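Local coordinates for protein putative drug/sodium antiporter (Escherichia coli, PDB 4Z3N) that probably exports the genotoxin colibactin or a precursor of it across the cell membrane, as an antiporter of the MATE family, at residues 165-170 against 223-228; 357-362 against 371-376; 394-399 against 461-466. All coordinates share one frame; numbering follows the deposited sequence.

Interaction 1: 165-170 against 223-228; sequences IMLIGV and SMVAYF
I168 turns CG1 anti to its carbonyl carbon and beside the backbone N (chi1 -69°), then extends CD1 in line with the chain (chi2 -179°), which carries that branch to V225; there chi1 of 173° leaves CG2 beside the backbone N, facing the isoleucine. The contact is apolar helix-helix packing within the all-helical fold of a MATE transporter, joining helix 162-177 to helix 209-232, and both segments fall in predicted transmembrane spans. I168 and V225 mark the nearest backbone approach of the two segments, with their CA atoms 6.0 Å apart. Their side chains meet at about a right angle, the CG1-CD1 arm of I168 lying across the CG2 methyl of V225, and CD1 comes to 3.6 Å from that CG2. The other methyl of V225 is used by L167: V225 CG1 lies 4.4 Å from L167 CD1, a looser touch. One valine is thus shared by two successive residues of the facing helix, a methyl for each, and the segments together bury 205 Å². The reverse side of helix 162-177 is covered as well, M166 and V170 reaching helices 75-101 and 107-132. F228 also meets the ring of F175, further along helix 162-177. A bound monoolein lies about 6 Å from the side chain of I168, consistent with a lipid-facing border. The remaining methyl of I168, CG2, stays more loosely placed, with M224 CE and F228 CE2 each 4.6 Å from it.

Interaction 2: 357-362 against 371-376; sequences WMYPLF and YAVLQT
Y359 and A372 form the nearest backbone pair of the two segments, their CA atoms 7.1 Å apart, where residues 359-362 keep helical phi and psi values and 371-376 is regular helix. Y359 spans that gap. Its chi1 of -78° puts CG beside the backbone N and anti to the carbonyl carbon, and the ring extends across the second segment with one face over A372. The methyl of A372 makes a CH-pi contact there: CB is 4.0 Å from the ring centroid and 14° off the normal, displaced slightly toward CG. V373 arrives obliquely, with CG2 4.3 Å from Y359 CD2. The arrangement is that of a helical hairpin, near the predicted ends of two membrane spans, in which helix 326-358 and helix 366-379 are linked by a short connection, and the aromatic side chain bridges them. T376, one turn beyond A372, adds a distant touch, its OG1 4.2 Å from Y359 CE2 and, like V373, oblique to the ring. That hydroxyl is turned back on its own helix and donates to A372 O at 2.9 Å, with a C=O...OG1 angle of 165°. The same carbonyl takes the main-chain hydrogen bond from T376 N, so A372 O is gripped twice. The phenol hydroxyl of Y359 is hydrogen-bonded to H351 NE2, in the preceding helix, and T376 also touches H351 and I352. Beyond the hairpin, Q375 pairs through NE2 with T295 OG1 of helix 286-322 and through OE1 with the hydroxyl of Y277.

Interaction 3: 394-399 against 461-466; sequences EYYQAI and LRWNQE. With CAC (cacodylate ion), chain I.
An aromatic-aliphatic contact joins W463 to Y396 and I399, and it fastens the short C-terminal helix 458-467 to the end of helix 382-399 in this MATE transporter. The contact is small, burying 93 Å², and the backbones stay well apart: the nearest CA atoms, of I399 and N464, are separated by 8.5 Å. Side chains bridge the gap, with the indole as the main reach. Its six-membered ring leads. CZ3 meets Y396 CE1 at 4.1 Å, and because each atom lies near the plane of the opposing ring, the two aromatics touch edge against edge and do not stack. I399 comes in roughly at right angles to the indole and obliquely to its plane, its CD1 3.9 Å from W463 CE3; chi1 of 63° sets CG1 between the backbone N and the carbonyl carbon and sends the arm to the tryptophan. On its pyrrole side the indole reaches a cacodylate ion, probably from the crystallisation liquor, through a weak hydrogen bond of 3.5 Å from W463 NE1 to cacodylate O2. R462 holds this anion more firmly: NH2 and NH1 both donate to cacodylate O1, at 2.7 and 2.9 Å. The guanidinium also meets E466 of the next turn, R462 NH1 forming a weak salt bridge to E466 OE2 at 3.4 Å, in the guanidinium plane. K401, just past helix 382-399, adds a cation-pi contact to W463. Around these residues Y396 meets Y404 of helix 402-413, I399 rests on V317 and W321 of helix 286-322, and N464 ND2 bonds to W321 O while its side chain touches V326 of helix 326-358.

Overall arrangement
From the N terminus, interaction 1 comes first: 165-170 and 223-228 close a largely helical excursion of 52 residues and join helix 162-177 to helix 209-232. Interaction 2 closes a much shorter connection of eight residues, between helices 326-358 and 366-379. Helix 382-399 follows directly, and interaction 3 brings its end to the C-terminal helix 458-467 across 61 residues. The three are strictly in series; none nests in or crosses another. Interaction 2 lies on the opposite side of the chain's centre from both others, its centre about 39 Å from that of interaction 1 and about 43 Å from that of interaction 3, while the centres of interactions 1 and 3 are about 29 Å apart.

Interaction 1: 165-170 against 223-228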
loop_
_atom_site.group_PDB
_atom_site.type_symbol
_atom_site.label_atom_id
_atom_site.label_comp_id
_atom_site.label_asym_id
_atom_site.label_seq_id
_atom_site.Cartn_x
_atom_site.Cartn_y
_atom_site.Cartn_z
ATOM N N ILE A 165 -8.198 -4.612 12.780
ATOM C CA ILE A 165 -7.502 -4.213 11.564
ATOM C C ILE A 165 -7.799 -5.173 10.393
ATOM O O ILE A 165 -8.068 -4.736 9.266
ATOM C CB ILE A 165 -5.967 -4.152 11.776
ATOM C CG1 ILE A 165 -5.612 -3.260 12.969
ATOM C CG2 ILE A 165 -5.265 -3.682 10.510
ATOM C CD1 ILE A 165 -6.293 -1.897 12.939
ATOM N N MET A 166 -7.741 -6.478 10.651
ATOM C CA MET A 166 -8.078 -7.456 9.617
ATOM C C MET A 166 -9.511 -7.266 9.129
ATOM O O MET A 166 -9.777 -7.350 7.936
ATOM C CB MET A 166 -7.885 -8.886 10.129
ATOM C CG MET A 166 -6.472 -9.189 10.604
ATOM S SD MET A 166 -5.187 -9.121 9.318
ATOM C CE MET A 166 -4.213 -7.679 9.757
ATOM N N LEU A 167 -10.420 -7.021 10.071
ATOM C CA LEU A 167 -11.829 -6.755 9.785
ATOM C C LEU A 167 -12.029 -5.619 8.789
ATOM O O LEU A 167 -12.894 -5.700 7.923
ATOM C CB LEU A 167 -12.575 -6.425 11.073
ATOM C CG LEU A 167 -13.494 -7.530 11.573
ATOM C CD1 LEU A 167 -14.329 -7.032 12.746
ATOM C CD2 LEU A 167 -14.379 -7.996 10.427
ATOM N N ILE A 168 -11.231 -4.560 8.929
ATOM C CA ILE A 168 -11.265 -3.407 8.030
ATOM C C ILE A 168 -10.807 -3.756 6.621
ATOM O O ILE A 168 -11.350 -3.249 5.642
ATOM C CB ILE A 168 -10.395 -2.268 8.582
ATOM C CG1 ILE A 168 -11.057 -1.693 9.837
ATOM C CG2 ILE A 168 -10.166 -1.191 7.528
ATOM C CD1 ILE A 168 -10.319 -0.546 10.453
ATOM N N GLY A 169 -9.797 -4.616 6.522
ATOM C CA GLY A 169 -9.393 -5.171 5.241
ATOM C C GLY A 169 -10.539 -5.851 4.502
ATOM O O GLY A 169 -10.828 -5.522 3.353
ATOM N N VAL A 170 -11.199 -6.798 5.168
ATOM C CA VAL A 170 -12.407 -7.429 4.629
ATOM C C VAL A 170 -13.441 -6.400 4.113
ATOM O O VAL A 170 -13.921 -6.498 2.974
ATOM C CB VAL A 170 -13.092 -8.317 5.688
ATOM C CG1 VAL A 170 -14.437 -8.864 5.161
ATOM C CG2 VAL A 170 -12.179 -9.441 6.110
ATOM N N SER A 223 -14.739 2.944 14.793
ATOM C CA SER A 223 -15.893 3.684 14.286
ATOM C C SER A 223 -16.008 3.532 12.774
ATOM O O SER A 223 -17.117 3.463 12.236
ATOM C CB SER A 223 -15.831 5.167 14.675
ATOM O OG SER A 223 -14.508 5.656 14.705
ATOM N N MET A 224 -14.872 3.459 12.089
ATOM C CA MET A 224 -14.890 3.082 10.682
ATOM C C MET A 224 -15.524 1.699 10.502
ATOM O O MET A 224 -16.429 1.516 9.689
ATOM C CB MET A 224 -13.484 3.072 10.107
ATOM C CG MET A 224 -12.828 4.434 10.001
ATOM S SD MET A 224 -11.298 4.264 9.065
ATOM C CE MET A 224 -11.822 3.125 7.759
ATOM N N VAL A 225 -15.028 0.733 11.272
ATOM C CA VAL A 225 -15.537 -0.633 11.257
ATOM C C VAL A 225 -17.044 -0.646 11.480
ATOM O O VAL A 225 -17.801 -1.325 10.779
ATOM C CB VAL A 225 -14.848 -1.485 12.336
ATOM C CG1 VAL A 225 -15.490 -2.844 12.432
ATOM C CG2 VAL A 225 -13.373 -1.622 12.027
ATOM N N ALA A 226 -17.468 0.123 12.473
ATOM C CA ALA A 226 -18.879 0.308 12.754
ATOM C C ALA A 226 -19.630 0.842 11.529
ATOM O O ALA A 226 -20.661 0.295 11.138
ATOM C CB ALA A 226 -19.046 1.243 13.927
ATOM N N TYR A 227 -19.112 1.908 10.926
ATOM C CA TYR A 227 -19.739 2.509 9.753
ATOM C C TYR A 227 -19.992 1.491 8.646
ATOM O O TYR A 227 -21.048 1.499 8.005
ATOM C CB TYR A 227 -18.872 3.641 9.206
ATOM C CG TYR A 227 -19.572 4.483 8.177
ATOM C CD1 TYR A 227 -19.646 4.075 6.855
ATOM C CD2 TYR A 227 -20.169 5.688 8.525
ATOM C CE1 TYR A 227 -20.301 4.840 5.905
ATOM C CE2 TYR A 227 -20.818 6.462 7.582
ATOM C CZ TYR A 227 -20.879 6.030 6.274
ATOM O OH TYR A 227 -21.517 6.788 5.326
ATOM N N PHE A 228 -19.008 0.625 8.418
ATOM C CA PHE A 228 -19.088 -0.372 7.364
ATOM C C PHE A 228 -20.224 -1.359 7.608
ATOM O O PHE A 228 -21.067 -1.583 6.736
ATOM C CB PHE A 228 -17.765 -1.120 7.241
ATOM C CG PHE A 228 -16.711 -0.363 6.490
ATOM C CD1 PHE A 228 -17.060 0.507 5.471
ATOM C CD2 PHE A 228 -15.366 -0.525 6.799
ATOM C CE1 PHE A 228 -16.077 1.209 4.775
ATOM C CE2 PHE A 228 -14.385 0.163 6.108
ATOM C CZ PHE A 228 -14.739 1.035 5.098
#

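Interaction 2: 357-362 against 371-376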
loop_
_atom_site.group_PDB
_atom_site.type_symbol
_atom_site.label_atom_id
_atom_site.label_comp_id
_atom_site.label_asym_id
_atom_site.label_seq_id
_atom_site.Cartn_x
_atom_site.Cartn_y
_atom_site.Cartn_z
ATOM N N TRP A 357 15.538 24.303 -3.448
ATOM C CA TRP A 357 15.064 25.253 -2.453
ATOM C C TRP A 357 14.498 24.609 -1.192
ATOM O O TRP A 357 14.572 25.182 -0.107
ATOM C CB TRP A 357 14.021 26.163 -3.091
ATOM C CG TRP A 357 14.633 26.965 -4.183
ATOM C CD1 TRP A 357 15.639 27.882 -4.057
ATOM C CD2 TRP A 357 14.310 26.913 -5.579
ATOM N NE1 TRP A 357 15.954 28.413 -5.287
ATOM C CE2 TRP A 357 15.147 27.842 -6.237
ATOM C CE3 TRP A 357 13.383 26.193 -6.333
ATOM C CZ2 TRP A 357 15.090 28.056 -7.612
ATOM C CZ3 TRP A 357 13.326 26.410 -7.692
ATOM C CH2 TRP A 357 14.179 27.329 -8.320
ATOM N N MET A 358 13.913 23.426 -1.349
ATOM C CA MET A 358 13.157 22.767 -0.283
ATOM C C MET A 358 14.030 22.039 0.730
ATOM O O MET A 358 13.830 22.184 1.935
ATOM C CB MET A 358 12.152 21.789 -0.902
ATOM C CG MET A 358 11.287 21.023 0.075
ATOM S SD MET A 358 10.023 20.098 -0.835
ATOM C CE MET A 358 11.043 19.162 -1.964
ATOM N N TYR A 359 14.989 21.250 0.251
ATOM C CA TYR A 359 15.766 20.399 1.152
ATOM C C TYR A 359 16.728 21.113 2.106
ATOM O O TYR A 359 16.890 20.664 3.244
ATOM C CB TYR A 359 16.505 19.337 0.348
ATOM C CG TYR A 359 15.529 18.263 -0.033
ATOM C CD1 TYR A 359 14.955 17.462 0.941
ATOM C CD2 TYR A 359 15.115 18.104 -1.357
ATOM C CE1 TYR A 359 14.032 16.500 0.605
ATOM C CE2 TYR A 359 14.194 17.147 -1.705
ATOM C CZ TYR A 359 13.656 16.346 -0.722
ATOM O OH TYR A 359 12.744 15.384 -1.049
ATOM N N PRO A 360 17.389 22.194 1.647
ATOM C CA PRO A 360 18.206 23.011 2.554
ATOM C C PRO A 360 17.419 23.464 3.783
ATOM O O PRO A 360 17.989 23.569 4.860
ATOM C CB PRO A 360 18.598 24.194 1.685
ATOM C CG PRO A 360 18.644 23.618 0.293
ATOM C CD PRO A 360 17.511 22.639 0.245
ATOM N N LEU A 361 16.124 23.708 3.634
ATOM C CA LEU A 361 15.289 24.049 4.783
ATOM C C LEU A 361 15.141 22.905 5.785
ATOM O O LEU A 361 14.817 23.136 6.943
ATOM C CB LEU A 361 13.890 24.476 4.329
ATOM C CG LEU A 361 13.754 25.522 3.219
ATOM C CD1 LEU A 361 12.286 25.696 2.882
ATOM C CD2 LEU A 361 14.387 26.843 3.610
ATOM N N PHE A 362 15.305 21.670 5.329
ATOM C CA PHE A 362 15.102 20.504 6.191
ATOM C C PHE A 362 16.343 20.106 7.008
ATOM O O PHE A 362 16.246 19.396 8.018
ATOM C CB PHE A 362 14.609 19.322 5.342
ATOM C CG PHE A 362 13.180 19.467 4.879
ATOM C CD1 PHE A 362 12.397 20.520 5.334
ATOM C CD2 PHE A 362 12.614 18.547 4.004
ATOM C CE1 PHE A 362 11.079 20.663 4.923
ATOM C CE2 PHE A 362 11.287 18.679 3.591
ATOM C CZ PHE A 362 10.522 19.744 4.052
ATOM N N TYR A 371 22.752 15.458 -1.453
ATOM C CA TYR A 371 22.435 14.092 -1.821
ATOM C C TYR A 371 20.948 13.951 -2.126
ATOM O O TYR A 371 20.556 13.250 -3.063
ATOM C CB TYR A 371 22.830 13.141 -0.703
ATOM C CG TYR A 371 24.229 12.602 -0.816
ATOM C CD1 TYR A 371 24.739 12.190 -2.034
ATOM C CD2 TYR A 371 25.044 12.489 0.311
ATOM C CE1 TYR A 371 26.030 11.684 -2.134
ATOM C CE2 TYR A 371 26.334 11.977 0.223
ATOM C CZ TYR A 371 26.823 11.582 -1.003
ATOM O OH TYR A 371 28.104 11.075 -1.108
ATOM N N ALA A 372 20.125 14.625 -1.329
ATOM C CA ALA A 372 18.687 14.555 -1.501
ATOM C C ALA A 372 18.273 15.195 -2.824
ATOM O O ALA A 372 17.314 14.749 -3.464
ATOM C CB ALA A 372 17.987 15.219 -0.339
ATOM N N VAL A 373 19.000 16.230 -3.233
ATOM C CA VAL A 373 18.722 16.912 -4.490
ATOM C C VAL A 373 19.226 16.087 -5.674
ATOM O O VAL A 373 18.547 15.981 -6.707
ATOM C CB VAL A 373 19.351 18.343 -4.518
ATOM C CG1 VAL A 373 19.282 18.974 -5.929
ATOM C CG2 VAL A 373 18.663 19.243 -3.485
ATOM N N LEU A 374 20.402 15.483 -5.519
ATOM C CA LEU A 374 20.978 14.654 -6.591
ATOM C C LEU A 374 20.155 13.376 -6.838
ATOM O O LEU A 374 20.033 12.923 -7.975
ATOM C CB LEU A 374 22.442 14.300 -6.270
ATOM C CG LEU A 374 23.146 13.457 -7.333
ATOM C CD1 LEU A 374 23.252 14.168 -8.651
ATOM C CD2 LEU A 374 24.527 13.013 -6.864
ATOM N N GLN A 375 19.600 12.820 -5.760
ATOM C CA GLN A 375 18.771 11.619 -5.802
ATOM C C GLN A 375 17.476 11.905 -6.558
ATOM O O GLN A 375 17.070 11.164 -7.474
ATOM C CB GLN A 375 18.449 11.137 -4.381
ATOM C CG GLN A 375 17.568 9.914 -4.329
ATOM C CD GLN A 375 17.057 9.566 -2.941
ATOM O OE1 GLN A 375 17.628 8.717 -2.254
ATOM N NE2 GLN A 375 15.950 10.187 -2.540
ATOM N N THR A 376 16.834 13.002 -6.160
ATOM C CA THR A 376 15.602 13.424 -6.783
ATOM C C THR A 376 15.828 13.729 -8.259
ATOM O O THR A 376 15.051 13.295 -9.119
ATOM C CB THR A 376 15.020 14.647 -6.079
ATOM O OG1 THR A 376 14.720 14.315 -4.711
ATOM C CG2 THR A 376 13.741 15.122 -6.799
#

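Interaction 3: 394-399 against 461-466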
loop_
_atom_site.group_PDB
_atom_site.type_symbol
_atom_site.label_atom_id
_atom_site.label_comp_id
_atom_site.label_asym_id
_atom_site.label_seq_id
_atom_site.Cartn_x
_atom_site.Cartn_y
_atom_site.Cartn_z
ATOM N N GLU A 394 -1.636 -4.982 -10.546
ATOM C CA GLU A 394 -3.016 -4.890 -10.130
ATOM C C GLU A 394 -3.913 -5.715 -11.078
ATOM O O GLU A 394 -4.825 -6.406 -10.618
ATOM C CB GLU A 394 -3.452 -3.420 -10.099
ATOM C CG GLU A 394 -4.596 -3.107 -9.139
ATOM C CD GLU A 394 -4.173 -3.233 -7.680
ATOM O OE1 GLU A 394 -3.016 -3.655 -7.449
ATOM O OE2 GLU A 394 -4.980 -2.908 -6.767
ATOM N N TYR A 395 -3.634 -5.636 -12.386
ATOM C CA TYR A 395 -4.386 -6.344 -13.415
ATOM C C TYR A 395 -4.363 -7.875 -13.222
ATOM O O TYR A 395 -5.396 -8.555 -13.311
ATOM C CB TYR A 395 -3.841 -5.972 -14.811
ATOM C CG TYR A 395 -4.554 -6.653 -15.974
ATOM C CD1 TYR A 395 -4.170 -7.917 -16.399
ATOM C CD2 TYR A 395 -5.606 -6.037 -16.637
ATOM C CE1 TYR A 395 -4.795 -8.548 -17.437
ATOM C CE2 TYR A 395 -6.247 -6.668 -17.688
ATOM C CZ TYR A 395 -5.837 -7.932 -18.085
ATOM O OH TYR A 395 -6.450 -8.594 -19.144
ATOM N N TYR A 396 -3.189 -8.422 -12.962
ATOM C CA TYR A 396 -3.089 -9.846 -12.717
ATOM C C TYR A 396 -3.758 -10.265 -11.404
ATOM O O TYR A 396 -4.319 -11.353 -11.298
ATOM C CB TYR A 396 -1.627 -10.272 -12.744
ATOM C CG TYR A 396 -1.094 -10.274 -14.152
ATOM C CD1 TYR A 396 -1.571 -11.182 -15.091
ATOM C CD2 TYR A 396 -0.145 -9.350 -14.557
ATOM C CE1 TYR A 396 -1.100 -11.180 -16.395
ATOM C CE2 TYR A 396 0.332 -9.337 -15.850
ATOM C CZ TYR A 396 -0.138 -10.250 -16.766
ATOM O OH TYR A 396 0.362 -10.222 -18.048
ATOM N N GLN A 397 -3.719 -9.396 -10.413
ATOM C CA GLN A 397 -4.409 -9.660 -9.168
ATOM C C GLN A 397 -5.911 -9.683 -9.408
ATOM O O GLN A 397 -6.628 -10.536 -8.886
ATOM C CB GLN A 397 -4.044 -8.605 -8.126
ATOM C CG GLN A 397 -2.599 -8.669 -7.685
ATOM C CD GLN A 397 -2.357 -9.793 -6.714
ATOM O OE1 GLN A 397 -2.535 -10.981 -7.046
ATOM N NE2 GLN A 397 -1.969 -9.433 -5.486
ATOM N N ALA A 398 -6.376 -8.752 -10.229
ATOM C CA ALA A 398 -7.789 -8.668 -10.549
ATOM C C ALA A 398 -8.277 -9.925 -11.276
ATOM O O ALA A 398 -9.404 -10.369 -11.039
ATOM C CB ALA A 398 -8.074 -7.414 -11.377
ATOM N N ILE A 399 -7.452 -10.496 -12.158
ATOM C CA ILE A 399 -7.911 -11.632 -12.957
ATOM C C ILE A 399 -7.511 -12.988 -12.342
ATOM O O ILE A 399 -7.754 -14.038 -12.944
ATOM C CB ILE A 399 -7.392 -11.567 -14.435
ATOM C CG1 ILE A 399 -5.869 -11.655 -14.493
ATOM C CG2 ILE A 399 -7.905 -10.303 -15.153
ATOM C CD1 ILE A 399 -5.359 -12.166 -15.804
ATOM N N LEU A 461 -6.900 -14.962 -23.532
ATOM C CA LEU A 461 -8.254 -15.350 -23.953
ATOM C C LEU A 461 -8.670 -16.747 -23.455
ATOM O O LEU A 461 -9.783 -16.933 -22.985
ATOM C CB LEU A 461 -8.373 -15.290 -25.474
ATOM C CG LEU A 461 -8.352 -13.889 -26.085
ATOM C CD1 LEU A 461 -8.726 -14.005 -27.541
ATOM C CD2 LEU A 461 -9.297 -12.930 -25.368
ATOM N N ARG A 462 -7.781 -17.728 -23.533
ATOM C CA ARG A 462 -8.075 -18.995 -22.877
ATOM C C ARG A 462 -8.370 -18.844 -21.374
ATOM O O ARG A 462 -9.282 -19.496 -20.862
ATOM C CB ARG A 462 -6.937 -19.989 -23.057
ATOM C CG ARG A 462 -7.412 -21.393 -22.809
ATOM C CD ARG A 462 -6.419 -22.240 -22.082
ATOM N NE ARG A 462 -5.042 -21.983 -22.475
ATOM C CZ ARG A 462 -4.032 -22.017 -21.612
ATOM N NH1 ARG A 462 -4.284 -22.287 -20.341
ATOM N NH2 ARG A 462 -2.788 -21.773 -22.011
ATOM N N TRP A 463 -7.602 -18.004 -20.674
ATOM C CA TRP A 463 -7.786 -17.815 -19.225
ATOM C C TRP A 463 -9.198 -17.349 -18.863
ATOM O O TRP A 463 -9.782 -17.801 -17.873
ATOM C CB TRP A 463 -6.777 -16.802 -18.676
ATOM C CG TRP A 463 -5.422 -17.333 -18.398
ATOM C CD1 TRP A 463 -5.027 -18.632 -18.441
ATOM C CD2 TRP A 463 -4.272 -16.573 -18.037
ATOM N NE1 TRP A 463 -3.698 -18.733 -18.127
ATOM C CE2 TRP A 463 -3.209 -17.480 -17.869
ATOM C CE3 TRP A 463 -4.037 -15.215 -17.826
ATOM C CZ2 TRP A 463 -1.920 -17.067 -17.500
ATOM C CZ3 TRP A 463 -2.758 -14.808 -17.456
ATOM C CH2 TRP A 463 -1.720 -15.730 -17.300
ATOM N N ASN A 464 -9.726 -16.435 -19.675
ATOM C CA ASN A 464 -11.092 -15.947 -19.541
ATOM C C ASN A 464 -12.183 -16.983 -19.909
ATOM O O ASN A 464 -13.254 -17.013 -19.294
ATOM C CB ASN A 464 -11.265 -14.696 -20.386
ATOM C CG ASN A 464 -12.458 -13.880 -19.957
ATOM O OD1 ASN A 464 -13.441 -13.770 -20.689
ATOM N ND2 ASN A 464 -12.399 -13.331 -18.746
ATOM N N GLN A 465 -11.901 -17.834 -20.892
ATOM C CA GLN A 465 -12.768 -18.966 -21.182
ATOM C C GLN A 465 -12.912 -19.883 -19.955
ATOM O O GLN A 465 -14.029 -20.261 -19.580
ATOM C CB GLN A 465 -12.234 -19.752 -22.386
ATOM C CG GLN A 465 -12.989 -19.494 -23.686
ATOM C CD GLN A 465 -12.321 -20.148 -24.894
ATOM O OE1 GLN A 465 -11.422 -20.985 -24.740
ATOM N NE2 GLN A 465 -12.749 -19.758 -26.106
ATOM N N GLU A 466 -11.784 -20.232 -19.333
ATOM C CA GLU A 466 -11.779 -21.083 -18.140
ATOM C C GLU A 466 -12.478 -20.420 -16.948
ATOM O O GLU A 466 -13.140 -21.089 -16.160
ATOM C CB GLU A 466 -10.343 -21.455 -17.756
ATOM C CG GLU A 466 -9.558 -22.089 -18.880
ATOM C CD GLU A 466 -8.060 -22.132 -18.629
ATOM O OE1 GLU A 466 -7.539 -21.312 -17.830
ATOM O OE2 GLU A 466 -7.391 -22.983 -19.249
HETATM AS AS CAC I . -1.634 -22.180 -18.069
HETATM O O1 CAC I . -1.521 -21.781 -19.665
HETATM O O2 CAC I . -1.104 -20.793 -17.121
HETATM C C1 CAC I . -3.449 -22.640 -17.575
HETATM C C2 CAC I . -0.483 -23.679 -17.686
#